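Local coordinates for cadherin-5 (Gallus gallus, PDB 3PPE), which mediates calcium-dependent, homophilic adhesion between endothelial cells, the chain here being the first two extracellular cadherin domains, at residues V126-A131 with V180-A185; E151-T154 with V160-T163; N43-V48 with E59-E64; T121-V126 with V197-T202. One frame throughout, in Å; residues are numbered along the deposited sequence.

Interaction 1: residues V126-A131 with V180-A185. With CA (calcium ion), chain D.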
loop_
_atom_site.group_PDB
_atom_site.type_symbol
_atom_site.label_atom_id
_atom_site.label_comp_id
_atom_site.label_asym_id
_atom_site.label_seq_id
_atom_site.Cartn_x
_atom_site.Cartn_y
_atom_site.Cartn_z
ATOM N N VAL A 126 -16.420 -11.115 35.774
ATOM C CA VAL A 126 -17.166 -11.012 34.513
ATOM C C VAL A 126 -16.122 -10.936 33.378
ATOM O O VAL A 126 -14.957 -10.584 33.630
ATOM C CB VAL A 126 -18.204 -9.810 34.486
ATOM C CG1 VAL A 126 -19.204 -9.930 35.668
ATOM C CG2 VAL A 126 -17.535 -8.396 34.500
ATOM N N THR A 127 -16.527 -11.244 32.154
ATOM C CA THR A 127 -15.606 -11.265 31.008
ATOM C C THR A 127 -16.351 -10.807 29.773
ATOM O O THR A 127 -17.431 -11.329 29.478
ATOM C CB THR A 127 -15.090 -12.715 30.740
ATOM O OG1 THR A 127 -14.531 -13.242 31.929
ATOM C CG2 THR A 127 -13.994 -12.772 29.606
ATOM N N ALA A 128 -15.774 -9.839 29.064
ATOM C CA ALA A 128 -16.208 -9.479 27.719
ATOM C C ALA A 128 -15.056 -9.731 26.741
ATOM O O ALA A 128 -13.873 -9.594 27.115
ATOM C CB ALA A 128 -16.654 -8.020 27.673
ATOM N N GLU A 129 -15.383 -10.158 25.520
ATOM C CA GLU A 129 -14.361 -10.473 24.516
ATOM C C GLU A 129 -14.533 -9.498 23.371
ATOM O O GLU A 129 -15.642 -9.119 23.017
ATOM C CB GLU A 129 -14.483 -11.912 23.977
ATOM C CG GLU A 129 -14.530 -13.002 25.031
ATOM C CD GLU A 129 -14.899 -14.357 24.441
ATOM O OE1 GLU A 129 -15.843 -14.444 23.590
ATOM O OE2 GLU A 129 -14.238 -15.349 24.824
ATOM N N ASP A 130 -13.410 -9.071 22.828
ATOM C CA ASP A 130 -13.384 -8.092 21.753
ATOM C C ASP A 130 -12.781 -8.814 20.563
ATOM O O ASP A 130 -11.667 -9.332 20.664
ATOM C CB ASP A 130 -12.492 -6.938 22.172
ATOM C CG ASP A 130 -12.529 -5.785 21.194
ATOM O OD1 ASP A 130 -12.271 -5.949 19.966
ATOM O OD2 ASP A 130 -12.728 -4.679 21.670
ATOM N N ALA A 131 -13.509 -8.814 19.446
ATOM C CA ALA A 131 -13.158 -9.596 18.259
ATOM C C ALA A 131 -11.984 -9.025 17.427
ATOM O O ALA A 131 -11.503 -9.674 16.496
ATOM C CB ALA A 131 -14.389 -9.751 17.389
ATOM N N VAL A 180 -22.871 -3.979 34.519
ATOM C CA VAL A 180 -21.494 -3.750 34.137
ATOM C C VAL A 180 -21.451 -3.385 32.643
ATOM O O VAL A 180 -22.331 -3.764 31.868
ATOM C CB VAL A 180 -20.582 -4.977 34.553
ATOM C CG1 VAL A 180 -20.967 -6.250 33.794
ATOM C CG2 VAL A 180 -19.074 -4.664 34.420
ATOM N N LYS A 181 -20.454 -2.606 32.247
ATOM C CA LYS A 181 -20.298 -2.211 30.876
ATOM C C LYS A 181 -18.822 -2.420 30.531
ATOM O O LYS A 181 -17.917 -2.156 31.355
ATOM C CB LYS A 181 -20.670 -0.723 30.716
ATOM C CG LYS A 181 -20.685 -0.225 29.239
ATOM C CD LYS A 181 -21.288 1.183 29.097
ATOM C CE LYS A 181 -21.832 1.413 27.651
ATOM N NZ LYS A 181 -22.129 2.905 27.421
ATOM N N ALA A 182 -18.572 -2.895 29.315
ATOM C CA ALA A 182 -17.209 -3.086 28.830
ATOM C C ALA A 182 -16.916 -2.185 27.636
ATOM O O ALA A 182 -17.829 -1.750 26.935
ATOM C CB ALA A 182 -16.974 -4.543 28.470
ATOM N N LYS A 183 -15.635 -1.911 27.409
ATOM C CA LYS A 183 -15.229 -0.856 26.486
ATOM C C LYS A 183 -13.729 -0.904 26.221
ATOM O O LYS A 183 -12.921 -0.751 27.137
ATOM C CB LYS A 183 -15.624 0.516 27.034
ATOM C CG LYS A 183 -15.008 1.685 26.282
ATOM C CD LYS A 183 -15.635 3.005 26.704
ATOM C CE LYS A 183 -15.388 3.287 28.176
ATOM N NZ LYS A 183 -14.166 4.112 28.387
ATOM N N ASP A 184 -13.362 -1.115 24.961
ATOM C CA ASP A 184 -11.963 -1.274 24.586
ATOM C C ASP A 184 -11.203 0.041 24.721
ATOM O O ASP A 184 -11.805 1.113 24.783
ATOM C CB ASP A 184 -11.847 -1.804 23.156
ATOM C CG ASP A 184 -12.144 -0.742 22.115
ATOM O OD1 ASP A 184 -12.420 -1.107 20.952
ATOM O OD2 ASP A 184 -12.101 0.457 22.460
ATOM N N ALA A 185 -9.878 -0.049 24.764
ATOM C CA ALA A 185 -9.052 1.042 25.268
ATOM C C ALA A 185 -9.139 2.264 24.361
ATOM O O ALA A 185 -8.722 3.360 24.736
ATOM C CB ALA A 185 -7.607 0.590 25.416
HETATM CA CA CA D . -12.056 -3.391 19.725
#

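Interaction 2: residues E151-T154 with V160-T163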
loop_
_atom_site.group_PDB
_atom_site.type_symbol
_atom_site.label_atom_id
_atom_site.label_comp_id
_atom_site.label_asym_id
_atom_site.label_seq_id
_atom_site.Cartn_x
_atom_site.Cartn_y
_atom_site.Cartn_z
ATOM N N GLU A 151 -21.760 1.975 44.118
ATOM C CA GLU A 151 -21.630 2.311 45.556
ATOM C C GLU A 151 -21.380 1.083 46.440
ATOM O O GLU A 151 -20.860 1.209 47.574
ATOM C CB GLU A 151 -22.911 2.965 46.056
ATOM C CG GLU A 151 -23.328 4.192 45.275
ATOM C CD GLU A 151 -24.181 3.868 44.026
ATOM O OE1 GLU A 151 -24.387 2.673 43.670
ATOM O OE2 GLU A 151 -24.650 4.854 43.403
ATOM N N TYR A 152 -21.766 -0.089 45.924
ATOM C CA TYR A 152 -21.749 -1.351 46.658
ATOM C C TYR A 152 -20.600 -2.270 46.250
ATOM O O TYR A 152 -20.054 -2.984 47.113
ATOM C CB TYR A 152 -23.113 -2.058 46.517
ATOM C CG TYR A 152 -24.213 -1.176 47.054
ATOM C CD1 TYR A 152 -25.053 -0.475 46.182
ATOM C CD2 TYR A 152 -24.353 -0.963 48.433
ATOM C CE1 TYR A 152 -26.019 0.369 46.659
ATOM C CE2 TYR A 152 -25.332 -0.128 48.918
ATOM C CZ TYR A 152 -26.156 0.532 48.020
ATOM O OH TYR A 152 -27.121 1.378 48.472
ATOM N N PHE A 153 -20.213 -2.205 44.958
ATOM C CA PHE A 153 -19.181 -3.074 44.346
ATOM C C PHE A 153 -18.304 -2.288 43.385
ATOM O O PHE A 153 -18.763 -1.345 42.785
ATOM C CB PHE A 153 -19.824 -4.272 43.582
ATOM C CG PHE A 153 -20.680 -5.137 44.470
ATOM C CD1 PHE A 153 -22.048 -4.850 44.639
ATOM C CD2 PHE A 153 -20.113 -6.157 45.218
ATOM C CE1 PHE A 153 -22.838 -5.612 45.507
ATOM C CE2 PHE A 153 -20.913 -6.945 46.091
ATOM C CZ PHE A 153 -22.274 -6.659 46.233
ATOM N N THR A 154 -17.050 -2.686 43.263
ATOM C CA THR A 154 -16.157 -2.118 42.263
ATOM C C THR A 154 -15.767 -3.211 41.278
ATOM O O THR A 154 -15.959 -4.396 41.536
ATOM C CB THR A 154 -14.872 -1.479 42.880
ATOM O OG1 THR A 154 -14.050 -2.478 43.489
ATOM C CG2 THR A 154 -15.230 -0.341 43.903
ATOM N N VAL A 160 -12.865 -8.436 37.451
ATOM C CA VAL A 160 -13.101 -8.923 38.815
ATOM C C VAL A 160 -13.908 -7.897 39.630
ATOM O O VAL A 160 -13.571 -6.710 39.669
ATOM C CB VAL A 160 -11.797 -9.328 39.520
ATOM C CG1 VAL A 160 -12.055 -9.892 40.978
ATOM C CG2 VAL A 160 -11.030 -10.395 38.667
ATOM N N ILE A 161 -14.978 -8.393 40.243
ATOM C CA ILE A 161 -15.879 -7.578 41.072
ATOM C C ILE A 161 -15.531 -7.791 42.543
ATOM O O ILE A 161 -15.318 -8.920 42.983
ATOM C CB ILE A 161 -17.366 -7.908 40.759
ATOM C CG1 ILE A 161 -17.636 -7.675 39.261
ATOM C CG2 ILE A 161 -18.354 -7.088 41.634
ATOM C CD1 ILE A 161 -19.050 -7.954 38.843
ATOM N N PHE A 162 -15.465 -6.686 43.286
ATOM C CA PHE A 162 -15.067 -6.655 44.696
ATOM C C PHE A 162 -16.100 -5.874 45.484
ATOM O O PHE A 162 -16.734 -4.973 44.929
ATOM C CB PHE A 162 -13.734 -5.918 44.855
ATOM C CG PHE A 162 -12.587 -6.532 44.108
ATOM C CD1 PHE A 162 -12.293 -6.143 42.790
ATOM C CD2 PHE A 162 -11.747 -7.442 44.740
ATOM C CE1 PHE A 162 -11.210 -6.729 42.105
ATOM C CE2 PHE A 162 -10.641 -8.017 44.072
ATOM C CZ PHE A 162 -10.377 -7.661 42.755
ATOM N N THR A 163 -16.230 -6.174 46.790
ATOM C CA THR A 163 -17.076 -5.362 47.675
ATOM C C THR A 163 -16.456 -3.962 47.757
ATOM O O THR A 163 -15.234 -3.827 47.863
ATOM C CB THR A 163 -17.206 -5.977 49.119
ATOM O OG1 THR A 163 -15.905 -6.070 49.689
ATOM C CG2 THR A 163 -17.865 -7.401 49.080
HETATM O O HOH W 1 -13.500 -2.541 46.237
#

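Interaction 3: residues N43-V48 with E59-E64. With CA (calcium ion), chain C; CA (calcium ion), chain E.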
loop_
_atom_site.group_PDB
_atom_site.type_symbol
_atom_site.label_atom_id
_atom_site.label_comp_id
_atom_site.label_asym_id
_atom_site.label_seq_id
_atom_site.Cartn_x
_atom_site.Cartn_y
_atom_site.Cartn_z
ATOM N N ASN A 43 -7.228 -14.479 -8.008
ATOM C CA ASN A 43 -7.997 -14.319 -9.247
ATOM C C ASN A 43 -9.511 -14.097 -9.041
ATOM O O ASN A 43 -10.247 -13.949 -10.019
ATOM C CB ASN A 43 -7.723 -15.483 -10.257
ATOM C CG ASN A 43 -6.246 -15.706 -10.479
ATOM O OD1 ASN A 43 -5.555 -14.825 -11.003
ATOM N ND2 ASN A 43 -5.739 -16.842 -10.011
ATOM N N THR A 44 -9.961 -14.074 -7.785
ATOM C CA THR A 44 -11.334 -13.698 -7.436
ATOM C C THR A 44 -11.249 -12.380 -6.655
ATOM O O THR A 44 -11.450 -11.294 -7.218
ATOM C CB THR A 44 -12.100 -14.794 -6.648
ATOM O OG1 THR A 44 -11.341 -15.224 -5.513
ATOM C CG2 THR A 44 -12.426 -16.027 -7.520
ATOM N N ILE A 45 -10.860 -12.446 -5.393
ATOM C CA ILE A 45 -10.659 -11.207 -4.629
ATOM C C ILE A 45 -9.409 -10.462 -5.065
ATOM O O ILE A 45 -9.428 -9.238 -5.223
ATOM C CB ILE A 45 -10.586 -11.502 -3.104
ATOM C CG1 ILE A 45 -11.918 -12.103 -2.659
ATOM C CG2 ILE A 45 -10.144 -10.216 -2.274
ATOM C CD1 ILE A 45 -11.970 -12.559 -1.140
ATOM N N PHE A 46 -8.318 -11.204 -5.236
ATOM C CA PHE A 46 -7.026 -10.604 -5.497
ATOM C C PHE A 46 -6.684 -10.844 -6.948
ATOM O O PHE A 46 -6.689 -11.978 -7.412
ATOM C CB PHE A 46 -5.977 -11.235 -4.580
ATOM C CG PHE A 46 -6.272 -11.011 -3.135
ATOM C CD1 PHE A 46 -6.652 -12.066 -2.327
ATOM C CD2 PHE A 46 -6.201 -9.729 -2.592
ATOM C CE1 PHE A 46 -6.949 -11.847 -0.989
ATOM C CE2 PHE A 46 -6.524 -9.497 -1.257
ATOM C CZ PHE A 46 -6.906 -10.570 -0.460
ATOM N N LYS A 47 -6.431 -9.776 -7.676
ATOM C CA LYS A 47 -6.071 -9.927 -9.078
ATOM C C LYS A 47 -4.835 -9.110 -9.399
ATOM O O LYS A 47 -4.669 -7.982 -8.904
ATOM C CB LYS A 47 -7.224 -9.510 -10.006
ATOM C CG LYS A 47 -8.554 -10.201 -9.728
ATOM C CD LYS A 47 -9.640 -9.652 -10.645
ATOM C CE LYS A 47 -10.983 -10.237 -10.281
ATOM N NZ LYS A 47 -11.954 -9.996 -11.380
ATOM N N VAL A 48 -3.998 -9.674 -10.263
ATOM C CA VAL A 48 -2.855 -8.961 -10.814
ATOM C C VAL A 48 -3.312 -7.913 -11.820
ATOM O O VAL A 48 -4.267 -8.108 -12.566
ATOM C CB VAL A 48 -1.841 -9.938 -11.499
ATOM C CG1 VAL A 48 -0.747 -9.150 -12.238
ATOM C CG2 VAL A 48 -1.201 -10.851 -10.476
ATOM N N GLU A 59 -12.809 -6.875 -3.448
ATOM C CA GLU A 59 -13.838 -6.834 -2.426
ATOM C C GLU A 59 -13.265 -6.120 -1.234
ATOM O O GLU A 59 -12.048 -6.124 -1.012
ATOM C CB GLU A 59 -14.220 -8.232 -1.940
ATOM C CG GLU A 59 -14.846 -9.085 -2.986
ATOM C CD GLU A 59 -15.265 -10.406 -2.444
ATOM O OE1 GLU A 59 -15.667 -11.237 -3.270
ATOM O OE2 GLU A 59 -15.192 -10.621 -1.215
ATOM N N ARG A 60 -14.160 -5.519 -0.459
ATOM C CA ARG A 60 -13.830 -5.053 0.877
ATOM C C ARG A 60 -13.617 -6.284 1.757
ATOM O O ARG A 60 -14.335 -7.291 1.627
ATOM C CB ARG A 60 -14.961 -4.216 1.452
ATOM C CG ARG A 60 -15.093 -2.869 0.803
ATOM C CD ARG A 60 -16.192 -2.084 1.486
ATOM N NE ARG A 60 -15.936 -2.026 2.930
ATOM C CZ ARG A 60 -16.598 -2.704 3.865
ATOM N NH1 ARG A 60 -17.613 -3.520 3.562
ATOM N NH2 ARG A 60 -16.250 -2.546 5.125
ATOM N N LEU A 61 -12.624 -6.194 2.631
ATOM C CA LEU A 61 -12.206 -7.311 3.450
ATOM C C LEU A 61 -12.557 -7.123 4.957
ATOM O O LEU A 61 -12.519 -6.023 5.486
ATOM C CB LEU A 61 -10.687 -7.505 3.292
ATOM C CG LEU A 61 -10.180 -7.720 1.855
ATOM C CD1 LEU A 61 -8.654 -7.623 1.807
ATOM C CD2 LEU A 61 -10.713 -9.052 1.296
ATOM N N ASP A 62 -12.856 -8.217 5.628
ATOM C CA ASP A 62 -13.125 -8.176 7.050
ATOM C C ASP A 62 -12.127 -9.091 7.702
ATOM O O ASP A 62 -12.223 -10.295 7.543
ATOM C CB ASP A 62 -14.546 -8.684 7.293
ATOM C CG ASP A 62 -14.946 -8.671 8.767
ATOM O OD1 ASP A 62 -14.178 -8.196 9.642
ATOM O OD2 ASP A 62 -16.054 -9.146 9.029
ATOM N N ARG A 63 -11.157 -8.532 8.422
ATOM C CA ARG A 63 -10.171 -9.361 9.148
ATOM C C ARG A 63 -10.835 -10.365 10.113
ATOM O O ARG A 63 -10.319 -11.466 10.340
ATOM C CB ARG A 63 -9.161 -8.476 9.900
ATOM C CG ARG A 63 -7.915 -9.205 10.378
ATOM C CD ARG A 63 -7.356 -8.509 11.630
ATOM N NE ARG A 63 -8.303 -8.650 12.765
ATOM C CZ ARG A 63 -8.350 -9.726 13.556
ATOM N NH1 ARG A 63 -7.530 -10.729 13.348
ATOM N NH2 ARG A 63 -9.257 -9.826 14.519
ATOM N N GLU A 64 -11.985 -10.004 10.649
ATOM C CA GLU A 64 -12.670 -10.890 11.595
ATOM C C GLU A 64 -13.333 -12.103 10.922
ATOM O O GLU A 64 -13.688 -13.064 11.594
ATOM C CB GLU A 64 -13.687 -10.112 12.444
ATOM C CG GLU A 64 -13.041 -9.288 13.566
ATOM C CD GLU A 64 -12.301 -8.060 13.102
ATOM O OE1 GLU A 64 -12.871 -7.209 12.368
ATOM O OE2 GLU A 64 -11.125 -7.902 13.496
HETATM CA CA CA C . -13.951 -6.161 10.618
HETATM CA CA CA E . -11.064 -5.385 13.327
HETATM O O HOH W 2 -15.942 -6.485 12.030
#

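Interaction 4: residues T121-V126 with V197-T202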
loop_
_atom_site.group_PDB
_atom_site.type_symbol
_atom_site.label_atom_id
_atom_site.label_comp_id
_atom_site.label_asym_id
_atom_site.label_seq_id
_atom_site.Cartn_x
_atom_site.Cartn_y
_atom_site.Cartn_z
ATOM N N THR A 121 -13.242 -7.377 49.066
ATOM C CA THR A 121 -13.404 -8.817 48.968
ATOM C C THR A 121 -13.866 -9.171 47.570
ATOM O O THR A 121 -14.879 -8.658 47.095
ATOM C CB THR A 121 -14.403 -9.382 49.988
ATOM O OG1 THR A 121 -13.892 -9.131 51.321
ATOM C CG2 THR A 121 -14.518 -10.896 49.776
ATOM N N SER A 122 -13.099 -10.060 46.929
ATOM C CA SER A 122 -13.359 -10.505 45.592
ATOM C C SER A 122 -14.674 -11.310 45.567
ATOM O O SER A 122 -14.882 -12.219 46.407
ATOM C CB SER A 122 -12.166 -11.385 45.187
ATOM O OG SER A 122 -12.417 -11.957 43.959
ATOM N N VAL A 123 -15.557 -11.012 44.611
ATOM C CA VAL A 123 -16.872 -11.654 44.586
ATOM C C VAL A 123 -16.987 -12.687 43.437
ATOM O O VAL A 123 -17.289 -13.855 43.646
ATOM C CB VAL A 123 -17.988 -10.572 44.448
ATOM C CG1 VAL A 123 -19.383 -11.220 44.320
ATOM C CG2 VAL A 123 -17.906 -9.541 45.583
ATOM N N THR A 124 -16.715 -12.228 42.214
ATOM C CA THR A 124 -16.922 -13.010 41.030
ATOM C C THR A 124 -16.199 -12.294 39.883
ATOM O O THR A 124 -15.687 -11.183 40.078
ATOM C CB THR A 124 -18.451 -13.194 40.744
ATOM O OG1 THR A 124 -18.597 -14.211 39.774
ATOM C CG2 THR A 124 -19.121 -11.930 40.229
ATOM N N LYS A 125 -16.079 -12.946 38.730
ATOM C CA LYS A 125 -15.392 -12.332 37.608
ATOM C C LYS A 125 -16.368 -12.258 36.444
ATOM O O LYS A 125 -17.092 -13.214 36.180
ATOM C CB LYS A 125 -14.156 -13.130 37.168
ATOM C CG LYS A 125 -13.281 -12.347 36.140
ATOM C CD LYS A 125 -12.219 -13.203 35.502
ATOM C CE LYS A 125 -11.432 -12.445 34.406
ATOM N NZ LYS A 125 -12.287 -11.907 33.265
ATOM N N VAL A 126 -16.420 -11.115 35.774
ATOM C CA VAL A 126 -17.166 -11.012 34.513
ATOM C C VAL A 126 -16.122 -10.936 33.378
ATOM O O VAL A 126 -14.957 -10.584 33.630
ATOM C CB VAL A 126 -18.204 -9.810 34.486
ATOM C CG1 VAL A 126 -19.204 -9.930 35.668
ATOM C CG2 VAL A 126 -17.535 -8.396 34.500
ATOM N N VAL A 197 -25.033 -8.510 36.774
ATOM C CA VAL A 197 -24.472 -9.392 37.771
ATOM C C VAL A 197 -25.430 -9.427 38.951
ATOM O O VAL A 197 -25.690 -8.405 39.562
ATOM C CB VAL A 197 -23.091 -8.952 38.282
ATOM C CG1 VAL A 197 -22.411 -10.115 38.989
ATOM C CG2 VAL A 197 -22.209 -8.467 37.120
ATOM N N ILE A 198 -25.925 -10.614 39.244
ATOM C CA ILE A 198 -26.718 -10.834 40.446
ATOM C C ILE A 198 -25.769 -11.351 41.510
ATOM O O ILE A 198 -25.135 -12.399 41.351
ATOM C CB ILE A 198 -27.861 -11.815 40.179
ATOM C CG1 ILE A 198 -28.813 -11.200 39.142
ATOM C CG2 ILE A 198 -28.637 -12.102 41.481
ATOM C CD1 ILE A 198 -29.627 -12.275 38.416
ATOM N N ILE A 199 -25.638 -10.574 42.578
ATOM C CA ILE A 199 -24.731 -10.908 43.664
ATOM C C ILE A 199 -25.570 -11.137 44.931
ATOM O O ILE A 199 -26.205 -10.211 45.452
ATOM C CB ILE A 199 -23.743 -9.786 43.905
ATOM C CG1 ILE A 199 -22.816 -9.644 42.689
ATOM C CG2 ILE A 199 -22.918 -10.058 45.219
ATOM C CD1 ILE A 199 -22.163 -8.322 42.580
ATOM N N ARG A 200 -25.582 -12.369 45.404
ATOM C CA ARG A 200 -26.310 -12.712 46.620
ATOM C C ARG A 200 -25.398 -12.543 47.825
ATOM O O ARG A 200 -24.241 -12.944 47.788
ATOM C CB ARG A 200 -26.775 -14.171 46.547
ATOM C CG ARG A 200 -27.902 -14.394 45.593
ATOM C CD ARG A 200 -28.108 -15.867 45.296
ATOM N NE ARG A 200 -27.561 -16.739 46.341
ATOM C CZ ARG A 200 -26.515 -17.547 46.182
ATOM N NH1 ARG A 200 -25.903 -17.618 45.013
ATOM N NH2 ARG A 200 -26.088 -18.284 47.197
ATOM N N LEU A 201 -25.924 -11.967 48.896
ATOM C CA LEU A 201 -25.226 -11.894 50.174
ATOM C C LEU A 201 -25.617 -13.107 51.000
ATOM O O LEU A 201 -26.813 -13.372 51.188
ATOM C CB LEU A 201 -25.586 -10.600 50.916
ATOM C CG LEU A 201 -24.814 -9.328 50.569
ATOM C CD1 LEU A 201 -23.451 -9.331 51.256
ATOM C CD2 LEU A 201 -24.564 -9.169 49.084
ATOM N N THR A 202 -24.614 -13.848 51.461
ATOM C CA THR A 202 -24.836 -15.083 52.204
ATOM C C THR A 202 -24.610 -14.901 53.712
ATOM O O THR A 202 -23.972 -13.963 54.147
ATOM C CB THR A 202 -24.004 -16.253 51.635
ATOM O OG1 THR A 202 -22.624 -15.888 51.610
ATOM C CG2 THR A 202 -24.469 -16.579 50.208
#

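Interaction 1: residues V126-A131 with V180-A185
D130 and D184 meet at a calcium ion. D130 clasps the metal with both carboxylate oxygens, OD1 at 2.6 Å and OD2 at 2.4 Å, whereas D184 reaches it through OD1 alone, at 2.6 Å. The two carboxylate planes lie only 24° apart, and OD2 of D130 also rests 3.4 Å from CB of D184. With CG lying opposite its backbone N (chi1 -173°), D130 reaches across to the metal; D184 takes the more confined position between its own N and carbonyl carbon. The other carboxylate oxygen of D184, OD2, accepts a hydrogen bond from L188 N, which would help fix the rotation of the group.

N98, N100, D132 and H139 complete this calcium site, the one on the EC2 side of the junction between the two cadherin domains; ions at such junctions stiffen the link between successive repeats. Behind the metal, segments 126-131 and 180-185 run in roughly the same direction, 28° apart, in the two facing sheets of the EC2 beta-sandwich.

Small side chains fill the gap between them. The methyl groups of A128 and A182 touch at 3.6 Å CB to CB, and two residues further from the calcium along each strand V126 and V180 meet tip to tip, CG2 to CG2 at 4.0 Å in the V180 conformer modelled here. F104 packs against all four of these residues, and V142 lies against A182 and D130.

Interaction 2: residues E151-T154 with V160-T163
This is an antiparallel beta-hairpin contact at the edge of one sheet of the EC2 domain, with strand 153-155 outermost and strand 160-163 lying between it and strand 122-129. T154 and F162 form a hydrogen-bonded pair: T154 N donates to F162 O at 2.8 Å, and F162 N returns the bond to T154 O at 2.9 Å. Both bonds are fairly straight, 158° and 163° at the hydrogen. Next along, F153 and T163 make a non-hydrogen-bonded pair whose side chains diverge.

The hairpin closes one wall of the EC2 beta-sandwich, and its two faces differ. On the face turned to the core, CB of F153 packs on CG2 of I161 at 3.7 Å in the I161 conformer modelled. I161 carries that methyl group opposite its backbone N, while F162 O comes up to the edge of the F153 ring, close to its plane. I178 and I199 of the facing sheet cover this pair, and Y176 meets the F153 ring edge-to-face.

On the other face, T154 and F162 stand together. A chi1 of 66° sets OG1 of T154 between its backbone N and carbonyl carbon, 3.7 Å from CB of F162. A water links the same hydroxyl, 2.8 Å from OG1, to T163 O, to which it donates a hydrogen bond at 2.7 Å. The hydroxyl of T163 turns instead to R118 O and T121 N, tying the hairpin to the residues just before strand 122-129.

Interaction 3: residues N43-V48 with E59-E64
I45 and F46 pack against L61 in the EC1 beta-sandwich, at the point where the loop carrying two calcium ligands, segment 59-64, passes the start of strand 46-49. The close-fitting part is apolar. CG2 of I45 meets CD2 of L61 at 3.8 Å, and the same methyl of I45 sits over the centre of the F46 ring, 3.6 Å above its plane. The other methyl of L61, CD1, approaches F46 CZ at 4.1 Å. I45 directs CG2 opposite its backbone N, which lets one methyl serve both the ring and the leucine. V94 and Y69 lie against L61, and I92 against F46, carrying the packing into the core.

Toward solvent the partner of I45 changes from buried leucine to exposed E59. The extended chain of E59 crosses I45 at about a right angle, laying its carboxylate carbon CD 3.8 Å from CG1; the approach is just as close, but it sets a charged group beside an aliphatic branch.

Beyond L61 the loop turns to the junction with EC2. There D62 forms an Asx turn, OD1 accepting from E64 N while also binding a calcium ion, with E11, E12 and D99 among the other ligands. R63 makes a salt bridge to E64 OE2 through NH2. E64 bridges two calcium ions: OE1 binds both, while OE2 adds a bond of 2.5 Å to the second ion, the one also held by D96 and D132.

Interaction 4: residues T121-V126 with V197-T202
V123 and I199, with V126 and V197, carry the apolar packing here. V123 and I199 cross at about a right angle, CG1 of the valine resting 3.8 Å from CG2 of the isoleucine and slightly farther from its CG1. Both touching methyls are swung opposite their own backbone nitrogens (chi1 176° for V123), the turn that carries V123 CG1 across to the facing strand. Tighter still is the join between CG1 of V126 and CG2 of V197, at 3.6 Å, where the two valines meet at a slant. V126 uses a different methyl here from the one it offers to V180.

A looser pairing lies between these two. T124 and V197 slide past each other in opposite directions, with CG2 of T124 4.0 Å from CG1 of V197. The threonine thus turns its methyl inward to the valine, while its hydroxyl lies opposite the backbone N. V197 therefore touches two residues of segment 121-126, one through each methyl.

Polar bonds run along the segment rather than across the interface. K125, whose side chain starts out away from segment 197-202, stays extended and bends only at its last torsion, so that NZ donates to V126 O at 3.0 Å, reaching it from above the carbonyl plane; S158 O and the hydroxyl of T127 also bond to this NZ.

Side chains of I161, I178 and F153 close around the apolar pairs. Strands 122-129 and 194-202 belong to different sheets, and their facing aliphatic side chains form part of the hydrophobic core of a cadherin beta-sandwich, here EC2.

Overall arrangement
Interaction 3 comes first along the chain and belongs to EC1; the other three lie in EC2. Within EC2, interaction 2 is nested in the loop closed by interaction 1, itself nested in that closed by interaction 4. Interactions 1 and 4 share V126 and strand 122-129, their centres about 18 Å apart, and join the two sheets at different levels of the sandwich. The hairpin of interaction 2, centred about 8 Å from interaction 4, extends the sheet containing strand 122-129. Interaction 3 is centred about 29 Å from interaction 1, yet they touch where A131 approaches R63 and E64, so the calcium-bearing ends of both domains meet at the stiffened junction.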